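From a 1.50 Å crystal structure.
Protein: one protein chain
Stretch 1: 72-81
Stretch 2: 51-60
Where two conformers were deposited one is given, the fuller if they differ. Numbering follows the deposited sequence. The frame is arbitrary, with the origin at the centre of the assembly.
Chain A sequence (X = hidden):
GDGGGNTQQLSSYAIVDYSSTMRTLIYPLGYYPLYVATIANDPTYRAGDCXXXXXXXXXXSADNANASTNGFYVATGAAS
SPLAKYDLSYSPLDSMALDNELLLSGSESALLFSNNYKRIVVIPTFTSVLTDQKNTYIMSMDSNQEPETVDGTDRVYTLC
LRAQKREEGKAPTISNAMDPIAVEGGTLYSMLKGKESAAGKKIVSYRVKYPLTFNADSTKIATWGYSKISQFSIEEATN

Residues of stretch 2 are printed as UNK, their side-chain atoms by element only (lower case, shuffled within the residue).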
# COMPACT_ATOMS: atom_id res chain seq x y z
N PHE A 72 -1.60 -17.26 -15.45
CA PHE A 72 -1.04 -15.90 -15.60
C PHE A 72 -1.07 -15.53 -17.07
O PHE A 72 -1.13 -16.41 -17.96
CB PHE A 72 0.44 -15.86 -15.09
CG PHE A 72 1.35 -16.89 -15.74
CD1 PHE A 72 1.97 -16.63 -16.96
CD2 PHE A 72 1.56 -18.13 -15.15
CE1 PHE A 72 2.76 -17.59 -17.59
CE2 PHE A 72 2.38 -19.08 -15.77
CZ PHE A 72 2.97 -18.81 -16.98
N TYR A 73 -0.93 -14.22 -17.33
CA TYR A 73 -0.68 -13.73 -18.66
C TYR A 73 0.81 -13.40 -18.78
O TYR A 73 1.39 -12.83 -17.84
CB TYR A 73 -1.49 -12.46 -18.97
CG TYR A 73 -2.92 -12.75 -19.33
CD1 TYR A 73 -3.24 -13.33 -20.56
CD2 TYR A 73 -3.95 -12.49 -18.44
CE1 TYR A 73 -4.56 -13.62 -20.89
CE2 TYR A 73 -5.28 -12.78 -18.77
CZ TYR A 73 -5.57 -13.36 -19.98
OH TYR A 73 -6.88 -13.67 -20.31
N VAL A 74 1.40 -13.70 -19.93
CA VAL A 74 2.77 -13.26 -20.21
C VAL A 74 2.65 -11.80 -20.61
O VAL A 74 1.80 -11.45 -21.45
CB VAL A 74 3.45 -14.11 -21.31
CG1 VAL A 74 4.81 -13.52 -21.68
CG2 VAL A 74 3.58 -15.57 -20.88
N ALA A 75 3.45 -10.93 -20.00
CA ALA A 75 3.38 -9.50 -20.28
C ALA A 75 4.76 -8.95 -20.49
O ALA A 75 5.76 -9.57 -20.13
CB ALA A 75 2.71 -8.78 -19.11
N THR A 76 4.83 -7.77 -21.10
CA THR A 76 6.11 -7.08 -21.19
C THR A 76 5.95 -5.81 -20.40
O THR A 76 4.84 -5.27 -20.24
CB THR A 76 6.55 -6.83 -22.62
OG1 THR A 76 5.52 -6.11 -23.29
CG2 THR A 76 6.90 -8.12 -23.36
N GLY A 77 7.05 -5.34 -19.88
CA GLY A 77 7.01 -4.11 -19.12
C GLY A 77 8.20 -3.96 -18.21
O GLY A 77 9.22 -4.63 -18.37
N ALA A 78 8.04 -3.08 -17.24
CA ALA A 78 9.12 -2.78 -16.32
C ALA A 78 8.52 -2.32 -15.03
O ALA A 78 7.30 -2.14 -14.92
CB ALA A 78 10.03 -1.71 -16.92
N ALA A 79 9.34 -2.17 -14.02
CA ALA A 79 8.82 -1.76 -12.74
C ALA A 79 9.77 -0.79 -12.07
O ALA A 79 10.96 -0.74 -12.36
CB ALA A 79 8.62 -2.99 -11.86
N SER A 80 9.23 -0.05 -11.11
CA SER A 80 10.04 0.85 -10.29
C SER A 80 10.96 0.05 -9.37
O SER A 80 10.85 -1.18 -9.28
CB SER A 80 9.10 1.64 -9.38
OG SER A 80 8.49 0.82 -8.38
N SER A 81 11.81 0.75 -8.62
CA SER A 81 12.56 0.14 -7.53
C SER A 81 11.55 -0.31 -6.47
O SER A 81 10.44 0.26 -6.42
CB SER A 81 13.54 1.15 -6.93
OG SER A 81 14.56 1.49 -7.85
N UNK A 51 6.03 -2.93 -6.06
CA UNK A 51 6.57 -2.05 -7.09
C UNK A 51 5.43 -1.34 -7.79
O UNK A 51 4.28 -1.78 -7.68
c UNK A 51 7.41 -2.86 -8.15
c UNK A 51 6.52 -3.88 -8.91
c UNK A 51 8.62 -3.55 -7.51
N UNK A 52 5.75 -0.26 -8.51
CA UNK A 52 4.83 0.32 -9.47
C UNK A 52 5.23 -0.27 -10.81
O UNK A 52 6.35 -0.04 -11.29
c UNK A 52 4.15 4.03 -10.53
c UNK A 52 2.52 2.16 -10.31
c UNK A 52 3.98 2.51 -10.54
c UNK A 52 4.89 1.86 -9.48
N UNK A 53 4.35 -1.08 -11.41
CA UNK A 53 4.70 -1.72 -12.67
C UNK A 53 3.95 -1.13 -13.82
O UNK A 53 2.79 -0.78 -13.67
c UNK A 53 4.36 -3.19 -12.58
N UNK A 54 4.61 -1.06 -14.98
CA UNK A 54 3.94 -0.64 -16.21
C UNK A 54 4.02 -1.85 -17.14
O UNK A 54 5.07 -2.48 -17.26
o UNK A 54 6.10 0.35 -18.57
c UNK A 54 5.90 0.52 -17.36
n UNK A 54 6.88 0.58 -16.49
c UNK A 54 4.51 0.65 -16.81
N UNK A 55 2.86 -2.26 -17.68
CA UNK A 55 2.88 -3.48 -18.46
C UNK A 55 1.85 -3.48 -19.57
O UNK A 55 0.88 -2.72 -19.55
c UNK A 55 1.46 -4.01 -15.36
c UNK A 55 1.36 -4.54 -16.65
c UNK A 55 0.33 -3.84 -14.56
c UNK A 55 2.58 -4.68 -17.52
c UNK A 55 -1.03 -4.80 -16.28
c UNK A 55 0.09 -4.92 -17.11
c UNK A 55 -0.90 -4.26 -15.02
N UNK A 56 2.06 -4.40 -20.52
CA UNK A 56 1.15 -4.63 -21.63
C UNK A 56 1.04 -6.13 -21.86
O UNK A 56 2.05 -6.84 -21.80
c UNK A 56 1.63 -3.90 -22.89
c UNK A 56 0.60 -3.94 -24.01
o UNK A 56 1.96 -2.55 -22.56
N UNK A 57 -0.18 -6.60 -22.13
CA UNK A 57 -0.47 -8.00 -22.43
C UNK A 57 -0.90 -8.09 -23.89
O UNK A 57 -1.80 -7.35 -24.31
c UNK A 57 -1.57 -8.57 -21.50
c UNK A 57 -1.99 -9.99 -21.93
c UNK A 57 -1.12 -8.54 -20.04
N UNK A 58 -0.30 -9.02 -24.65
CA UNK A 58 -0.71 -9.34 -26.02
C UNK A 58 -1.61 -10.56 -25.90
O UNK A 58 -1.13 -11.67 -25.75
o UNK A 58 1.14 -10.20 -29.14
c UNK A 58 0.52 -9.60 -26.91
c UNK A 58 0.19 -9.93 -28.36
o UNK A 58 -1.02 -9.99 -28.71
N UNK A 59 -2.93 -10.34 -25.90
CA UNK A 59 -3.90 -11.41 -25.73
C UNK A 59 -3.90 -12.42 -26.88
O UNK A 59 -4.35 -13.56 -26.69
c UNK A 59 -5.39 -8.08 -22.89
c UNK A 59 -5.33 -8.72 -24.13
c UNK A 59 -5.67 -10.83 -23.06
c UNK A 59 -5.56 -8.81 -21.73
c UNK A 59 -5.72 -10.18 -21.81
c UNK A 59 -5.31 -10.80 -25.55
c UNK A 59 -5.45 -10.11 -24.22
N UNK A 60 -3.34 -12.04 -28.04
CA UNK A 60 -3.33 -12.89 -29.23
C UNK A 60 -2.02 -13.70 -29.41
O UNK A 60 -1.91 -14.44 -30.39
c UNK A 60 -4.90 -11.28 -30.50
o UNK A 60 -5.88 -11.80 -29.94
o UNK A 60 -4.96 -10.19 -31.11
c UNK A 60 -3.57 -12.02 -30.48
O HOH W 1 3.47 -7.90 -24.47
O HOH W 2 2.17 -10.29 -23.86

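Position 51 carries three side-chain carbons, one bonded to the main chain and bearing the other two, one of which lies against Ala 79. This fork at the first atom is that of valine. Val 51 points toward stretch 1, its CG2 3.7 Å from Ala 79 CB.

Position 52 has four carbons, forked at the second, with the first, CB, 3.9 Å from Ser 80 OG; it is leucine. The end of the Leu 52 side chain leads away from stretch 1, while its backbone N and O both bond to Ser 80: Ser 80 N donates to Leu 52 O (2.9 Å), and Leu 52 N donates to Ser 80 OG (2.9 Å), a side-chain hydroxyl standing in for a carbonyl.

Position 53 has a single carbon, CB, 4.3 Å from Ala 79 CB, which marks alanine. Ala 53 pairs with Ala 79, and the small side chains accompany a CA-CA distance of 4.1 Å.

Position 54 shows two carbons, the second carrying one oxygen and one nitrogen, the nitrogen near Ala 78: a short amide, hence asparagine. Asn 54 ND2 comes within 3.2 Å of Ala 78 O, but the angle is too poor for a hydrogen bond. The main chain bonds instead, Asn 54 N to Ala 78 O at 2.9 Å and Ala 78 N to Asn 54 O at 3.0 Å.

Position 55 has one carbon followed by a ring of six, with no oxygen; its first carbon, CB, lies 4.4 Å from Ala 75 CB. It is phenylalanine. Phe 55 lies opposite Gly 77; a CB on that glycine would clash with Asn 54 O and Phe 55 CA.

Position 56 has one carbon bearing an oxygen and a carbon, and its CB lies 4.5 Å from Thr 76 OG1; the pattern is threonine. Thr 56 N donates to Thr 76 O (2.9 Å), and Thr 76 N to Thr 56 O (3.0 Å). A water also joins Thr 56 O (3.2 Å) to Thr 76 OG1 (3.0 Å).

Position 57 again has three carbons forked at the first, packed against Tyr 73 and Ala 75: another valine. Val 57 CG1 is 3.8 Å from Tyr 73 CD1, and Val 57 CG2 is 3.9 Å from Ala 75 CB and 4.1 Å from Tyr 73 CB.

Position 58 has two carbons, the second with two oxygens, none touching stretch 1: aspartate. A water links Asp 58 N to Val 74 O.

Position 59 is a ring of six carbons on one carbon, lying against Tyr 73: phenylalanine. The edge of Phe 59 meets the face of Tyr 73, with Phe 59 CE1 3.7 Å from Tyr 73 CZ.

Position 60 has two carbons, the second carrying two oxygens, and lies out of reach of stretch 1; it is aspartate.

The contact is thus an antiparallel strand pairing held by five backbone hydrogen bonds and one from Leu 52 N to the Ser 80 hydroxyl, with apolar packing around Ala 75 and Ala 79 and an aromatic pair between Tyr 73 and Phe 59, which follows the strand of stretch 2.

Stretch 2 51-60: VLANFTVDFD
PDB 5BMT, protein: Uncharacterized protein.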